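Local coordinates for 5-Carboxyvanillate Decarboxylase (Novosphingobium aromaticivorans, PDB 4QRN), which probably decarboxylates 5-carboxyvanillate, a lignin-derived aromatic acid, to vanillate at a manganese-containing active site of the amidohydrolase superfamily, at residues E42-R47 / L109-P114; E86-L91 / D336-Y341. All blocks are in the same frame, centred on the assembly; numbering follows the deposited sequence.

Contact 1 of 2, residues E42-R47 / L109-P114. With 1DF (4-hydroxy-3-methoxy-5-nitrobenzoic acid), chain F.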
# COMPACT_ATOMS: atom_id res chain seq x y z
N GLU A 42 14.62 -9.62 12.83
CA GLU A 42 14.57 -11.05 13.19
C GLU A 42 13.79 -11.19 14.48
O GLU A 42 13.94 -10.40 15.40
CB GLU A 42 16.00 -11.58 13.29
CG GLU A 42 16.90 -11.07 12.13
CD GLU A 42 16.30 -11.35 10.75
OE1 GLU A 42 15.95 -12.52 10.49
OE2 GLU A 42 16.17 -10.38 9.92
N ALA A 43 12.91 -12.19 14.53
CA ALA A 43 11.90 -12.26 15.58
C ALA A 43 12.13 -13.40 16.57
O ALA A 43 12.63 -14.49 16.20
CB ALA A 43 10.53 -12.44 14.95
N PHE A 44 11.69 -13.19 17.81
CA PHE A 44 11.60 -14.27 18.80
C PHE A 44 10.33 -14.07 19.60
O PHE A 44 9.69 -13.01 19.55
CB PHE A 44 12.82 -14.32 19.73
CG PHE A 44 12.86 -13.20 20.72
CD1 PHE A 44 13.38 -11.97 20.35
CD2 PHE A 44 12.35 -13.36 22.00
CE1 PHE A 44 13.39 -10.89 21.20
CE2 PHE A 44 12.35 -12.26 22.90
CZ PHE A 44 12.88 -11.03 22.49
N ALA A 45 9.93 -15.12 20.34
CA ALA A 45 8.75 -15.08 21.20
C ALA A 45 9.13 -15.59 22.58
O ALA A 45 10.14 -16.28 22.72
CB ALA A 45 7.64 -15.97 20.64
N THR A 46 8.30 -15.27 23.57
CA THR A 46 8.38 -15.95 24.85
C THR A 46 7.09 -16.74 25.03
O THR A 46 5.99 -16.30 24.69
CB THR A 46 8.64 -15.01 26.04
OG1 THR A 46 7.45 -14.27 26.34
CG2 THR A 46 9.83 -14.09 25.78
N ARG A 47 7.23 -17.92 25.62
CA ARG A 47 6.08 -18.79 25.82
C ARG A 47 5.02 -18.11 26.68
O ARG A 47 3.82 -18.25 26.41
CB ARG A 47 6.55 -20.10 26.47
CG ARG A 47 5.48 -21.19 26.59
CD ARG A 47 5.06 -21.73 25.22
NE ARG A 47 3.74 -21.24 24.90
CZ ARG A 47 3.03 -21.59 23.84
NH1 ARG A 47 3.53 -22.41 22.92
NH2 ARG A 47 1.82 -21.08 23.68
N LEU A 109 17.45 -8.74 16.93
CA LEU A 109 16.31 -9.50 17.45
C LEU A 109 15.32 -8.61 18.17
O LEU A 109 15.70 -7.72 18.94
CB LEU A 109 16.80 -10.52 18.47
CG LEU A 109 17.75 -11.56 17.92
CD1 LEU A 109 18.47 -12.28 19.06
CD2 LEU A 109 17.02 -12.57 17.08
N ALA A 110 14.04 -8.89 17.95
CA ALA A 110 12.96 -8.18 18.66
C ALA A 110 11.80 -9.11 18.93
O ALA A 110 11.46 -9.99 18.13
CB ALA A 110 12.49 -6.98 17.84
N LEU A 111 11.13 -8.86 20.04
CA LEU A 111 9.96 -9.63 20.43
C LEU A 111 8.89 -9.50 19.34
O LEU A 111 8.56 -8.41 18.89
CB LEU A 111 9.42 -9.12 21.76
CG LEU A 111 8.20 -9.87 22.29
CD1 LEU A 111 8.56 -11.27 22.71
CD2 LEU A 111 7.54 -9.10 23.43
N THR A 112 8.33 -10.63 18.95
CA THR A 112 7.47 -10.67 17.79
C THR A 112 6.16 -9.93 18.01
O THR A 112 5.59 -9.88 19.12
CB THR A 112 7.26 -12.13 17.36
OG1 THR A 112 6.66 -12.17 16.07
CG2 THR A 112 6.39 -12.91 18.32
N SER A 113 5.67 -9.35 16.92
CA SER A 113 4.45 -8.56 16.95
C SER A 113 3.26 -9.40 17.41
O SER A 113 3.10 -10.54 16.97
CB SER A 113 4.21 -8.02 15.56
OG SER A 113 3.02 -7.27 15.51
N PRO A 114 2.37 -8.84 18.25
CA PRO A 114 2.27 -7.44 18.67
C PRO A 114 2.93 -7.12 20.01
O PRO A 114 2.64 -6.09 20.61
CB PRO A 114 0.75 -7.25 18.79
CG PRO A 114 0.30 -8.56 19.35
CD PRO A 114 1.12 -9.57 18.57
C1 1DF F . 4.61 -12.62 9.73
CO1 1DF F . 5.48 -11.86 9.00
CO2 1DF F . 4.47 -12.39 11.11
CM1 1DF F . 6.28 -10.92 9.75
CM2 1DF F . 5.36 -11.58 11.80
OM 1DF F . 5.30 -11.35 13.14
CZ 1DF F . 6.38 -10.91 11.14
CC 1DF F . 3.74 -13.64 9.09
CV 1DF F . 4.13 -11.79 13.83
O1 1DF F . 4.19 -14.23 8.01
O2 1DF F . 2.66 -13.91 9.62
O3 1DF F . 7.33 -10.28 11.77
N 1DF F . 6.82 -9.79 8.93
O11 1DF F . 7.40 -8.86 9.42
O22 1DF F . 6.52 -9.77 7.70
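F44 lays its ring across the neighbouring strand 106-111, so that CA of L111 stands over one ring face, 4.0 Å from its centroid, in a CH-pi contact. The first torsion makes this possible: CG sits between the backbone N and the carbonyl carbon (chi1 72°), which swings the ring over the backbone of the adjacent strand. CE1 comes within 3.3 Å of L111 N, while CB of L109 approaches the ring obliquely, nearest CD1. The L111 side chain crosses the ring at about a right angle, its CD1 methyl 3.9 Å from F44 CE2. Cut back to an alanine, F44 would probably leave L111 CD1 and L109 CB without their aromatic neighbour and open a gap over the strand. Beneath these side chains runs parallel pairing: A110 N donates to E42 O, F44 N to A110 O, reaching it from above the carbonyl plane, and T112 N to F44 O at 2.8 Å. Beyond the strand, T112 sets CB and CG2 against F44 O and turns OG1 toward the ligand, 3.3 Å from 1DF OM; that hydroxyl is hydrogen-bonded to Y339. The small A43, on the sheet face opposite F44, lies alongside T112. E42 curls back from the pairing, OE1 accepting Y337 N and OE2 the backbone N of M335 and D336, which probably helps hold the loop that carries the metal ligand D336. Strand 106-111 lies between 38-44 and 147-149; helix 93-101 packs R95 against F44 and L109, and helix 47-59 brings I49 against L111.

Contact 2 of 2, residues E86-L91 / D336-Y341. With MN (manganese (II) ion), chain E; 1DF (4-hydroxy-3-methoxy-5-nitrobenzoic acid), chain F.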
# COMPACT_ATOMS: atom_id res chain seq x y z
N GLU A 86 8.16 -23.07 16.87
CA GLU A 86 9.35 -23.65 17.46
C GLU A 86 10.56 -22.73 17.34
O GLU A 86 11.32 -22.51 18.30
CB GLU A 86 9.66 -24.98 16.77
CG GLU A 86 8.73 -26.09 17.14
CD GLU A 86 9.08 -27.42 16.47
OE1 GLU A 86 10.22 -27.56 15.95
OE2 GLU A 86 8.23 -28.33 16.49
N ARG A 87 10.77 -22.19 16.15
CA ARG A 87 11.93 -21.33 15.93
C ARG A 87 11.81 -20.03 16.73
O ARG A 87 12.82 -19.55 17.26
CB ARG A 87 12.13 -21.05 14.44
CG ARG A 87 12.71 -22.26 13.71
CD ARG A 87 12.77 -22.01 12.23
NE ARG A 87 13.55 -23.06 11.59
CZ ARG A 87 13.25 -23.63 10.43
NH1 ARG A 87 12.18 -23.26 9.75
NH2 ARG A 87 14.05 -24.59 9.97
N LEU A 88 10.62 -19.44 16.78
CA LEU A 88 10.46 -18.20 17.55
C LEU A 88 10.92 -18.35 18.98
O LEU A 88 11.52 -17.44 19.56
CB LEU A 88 8.98 -17.79 17.59
CG LEU A 88 8.43 -17.12 16.33
CD1 LEU A 88 6.90 -17.03 16.46
CD2 LEU A 88 9.03 -15.73 16.13
N LEU A 89 10.62 -19.51 19.57
CA LEU A 89 10.83 -19.70 21.00
C LEU A 89 12.29 -19.97 21.36
O LEU A 89 12.66 -19.89 22.53
CB LEU A 89 9.91 -20.81 21.52
CG LEU A 89 8.43 -20.40 21.55
CD1 LEU A 89 7.53 -21.64 21.68
CD2 LEU A 89 8.12 -19.38 22.63
N ASP A 90 13.12 -20.29 20.36
CA ASP A 90 14.52 -20.61 20.64
C ASP A 90 15.38 -19.35 20.54
O ASP A 90 15.30 -18.62 19.55
CB ASP A 90 15.05 -21.65 19.67
CG ASP A 90 16.38 -22.22 20.11
OD1 ASP A 90 16.36 -23.22 20.85
OD2 ASP A 90 17.45 -21.69 19.74
N LEU A 91 16.19 -19.13 21.57
CA LEU A 91 17.19 -18.06 21.61
C LEU A 91 18.57 -18.63 21.88
O LEU A 91 19.37 -18.06 22.60
CB LEU A 91 16.85 -17.03 22.68
CG LEU A 91 15.74 -16.07 22.31
CD1 LEU A 91 15.35 -15.25 23.52
CD2 LEU A 91 16.17 -15.16 21.15
N ASP A 336 13.75 -11.52 8.20
CA ASP A 336 12.42 -11.79 8.76
C ASP A 336 12.37 -13.26 9.24
O ASP A 336 11.31 -13.89 9.20
CB ASP A 336 11.27 -11.44 7.77
CG ASP A 336 10.19 -10.53 8.40
OD1 ASP A 336 10.02 -10.51 9.66
OD2 ASP A 336 9.50 -9.85 7.59
N TYR A 337 13.48 -13.77 9.75
CA TYR A 337 13.45 -15.09 10.39
C TYR A 337 12.52 -15.02 11.61
O TYR A 337 12.59 -14.06 12.36
CB TYR A 337 14.85 -15.43 10.85
CG TYR A 337 14.97 -16.74 11.59
CD1 TYR A 337 14.83 -16.80 12.98
CD2 TYR A 337 15.27 -17.91 10.90
CE1 TYR A 337 15.01 -17.99 13.67
CE2 TYR A 337 15.44 -19.13 11.59
CZ TYR A 337 15.31 -19.15 12.98
OH TYR A 337 15.51 -20.31 13.70
N PRO A 338 11.69 -16.05 11.86
CA PRO A 338 11.57 -17.31 11.12
C PRO A 338 10.38 -17.32 10.16
O PRO A 338 10.09 -18.38 9.59
CB PRO A 338 11.37 -18.32 12.26
CG PRO A 338 10.49 -17.57 13.23
CD PRO A 338 11.02 -16.13 13.17
N TYR A 339 9.70 -16.19 10.03
CA TYR A 339 8.55 -16.11 9.14
C TYR A 339 8.90 -16.31 7.68
O TYR A 339 8.07 -16.76 6.88
CB TYR A 339 7.82 -14.77 9.34
CG TYR A 339 7.31 -14.64 10.77
CD1 TYR A 339 6.19 -15.33 11.19
CD2 TYR A 339 7.96 -13.82 11.70
CE1 TYR A 339 5.73 -15.25 12.49
CE2 TYR A 339 7.52 -13.74 13.02
CZ TYR A 339 6.39 -14.44 13.39
OH TYR A 339 5.91 -14.37 14.67
N GLN A 340 10.12 -15.94 7.31
CA GLN A 340 10.58 -16.06 5.94
C GLN A 340 12.05 -16.49 5.93
O GLN A 340 12.95 -15.71 5.60
CB GLN A 340 10.33 -14.75 5.19
CG GLN A 340 10.45 -14.89 3.69
CD GLN A 340 9.67 -13.82 2.95
OE1 GLN A 340 8.77 -13.18 3.50
NE2 GLN A 340 10.02 -13.61 1.68
N TYR A 341 12.27 -17.75 6.30
CA TYR A 341 13.61 -18.32 6.44
C TYR A 341 13.90 -19.14 5.19
O TYR A 341 13.47 -20.28 5.09
CB TYR A 341 13.63 -19.21 7.69
CG TYR A 341 14.92 -19.97 7.91
CD1 TYR A 341 16.15 -19.33 7.92
CD2 TYR A 341 14.90 -21.34 8.14
CE1 TYR A 341 17.34 -20.01 8.14
CE2 TYR A 341 16.08 -22.05 8.35
CZ TYR A 341 17.29 -21.38 8.35
OH TYR A 341 18.46 -22.07 8.55
MN MN E . 8.91 -9.20 10.87
C1 1DF F . 4.61 -12.62 9.73
CO1 1DF F . 5.48 -11.86 9.00
CO2 1DF F . 4.47 -12.39 11.11
CM1 1DF F . 6.28 -10.92 9.75
CM2 1DF F . 5.36 -11.58 11.80
OM 1DF F . 5.30 -11.35 13.14
CZ 1DF F . 6.38 -10.91 11.14
CC 1DF F . 3.74 -13.64 9.09
CV 1DF F . 4.13 -11.79 13.83
O1 1DF F . 4.19 -14.23 8.01
O2 1DF F . 2.66 -13.91 9.62
O3 1DF F . 7.33 -10.28 11.77
N 1DF F . 6.82 -9.79 8.93
O11 1DF F . 7.40 -8.86 9.42
O22 1DF F . 6.52 -9.77 7.70
O HOH W 1 15.31 -20.66 16.44
O HOH W 2 10.30 -21.20 10.05
O HOH W 3 10.44 -9.70 12.35
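The loop D336-Y341 supplies D336 and Y339 to the manganese and inhibitor pocket, and R87 and L88 of helix 79-89 pack against it from behind. L88 puts its methyls on the loop from the helix side, CD2 lying 3.6 Å from P338 CD and CD1 3.4 Å from Y339 OH. The Y339 ring in turn offers a face to the inhibitor, 1DF CM2 lying over the middle of the ring, 3.2 Å above its plane. Three residues before Y339, D336 OD1 binds manganese at 2.1 Å, in a shell completed by E41, H210, a water and two inhibitor oxygens, O3 and O11. R87 runs extended from CG to NE, crossing Y337 at about a right angle, and its CB rests 3.6 Å from P338 CB. Farther out, an edge of the Y341 ring, through CD2, covers one face of the guanidinium, with the two planes 66° apart. D98 takes both R87 NE, in a salt bridge, and the Y337 hydroxyl, which likely fixes the rotation of the arginine. Two waters complete the join: one donates to R87 O and Y337 OH, the other accepts from R87 NH1 and donates to P338 O. The Y337-P338 peptide of this loop is cis. A metal-binding aspartate just after the eighth barrel strand is characteristic of the amidohydrolase fold.

In the fold
Both contacts are buried and converge on the same inhibitor, their centres about 9 Å apart. Contact 1 joins the first two parallel strands of an eight-stranded alpha/beta barrel, and its cohesion comes mainly from backbone hydrogen bonds overlaid by apolar packing. In contact 2 no direct hydrogen bond crosses between helix end and loop; apolar packing, arginine-aromatic contacts and waters do that work, and R87 and Y341 lie partly exposed. The metal enters directly through 336-341 alone, whereas 109-114 touches the inhibitor but does not bind the metal. The two are interlocked: 42-47 hydrogen-bonds to both 86-91 and 336-341 through its backbone, tying the first strand to the loop following the last.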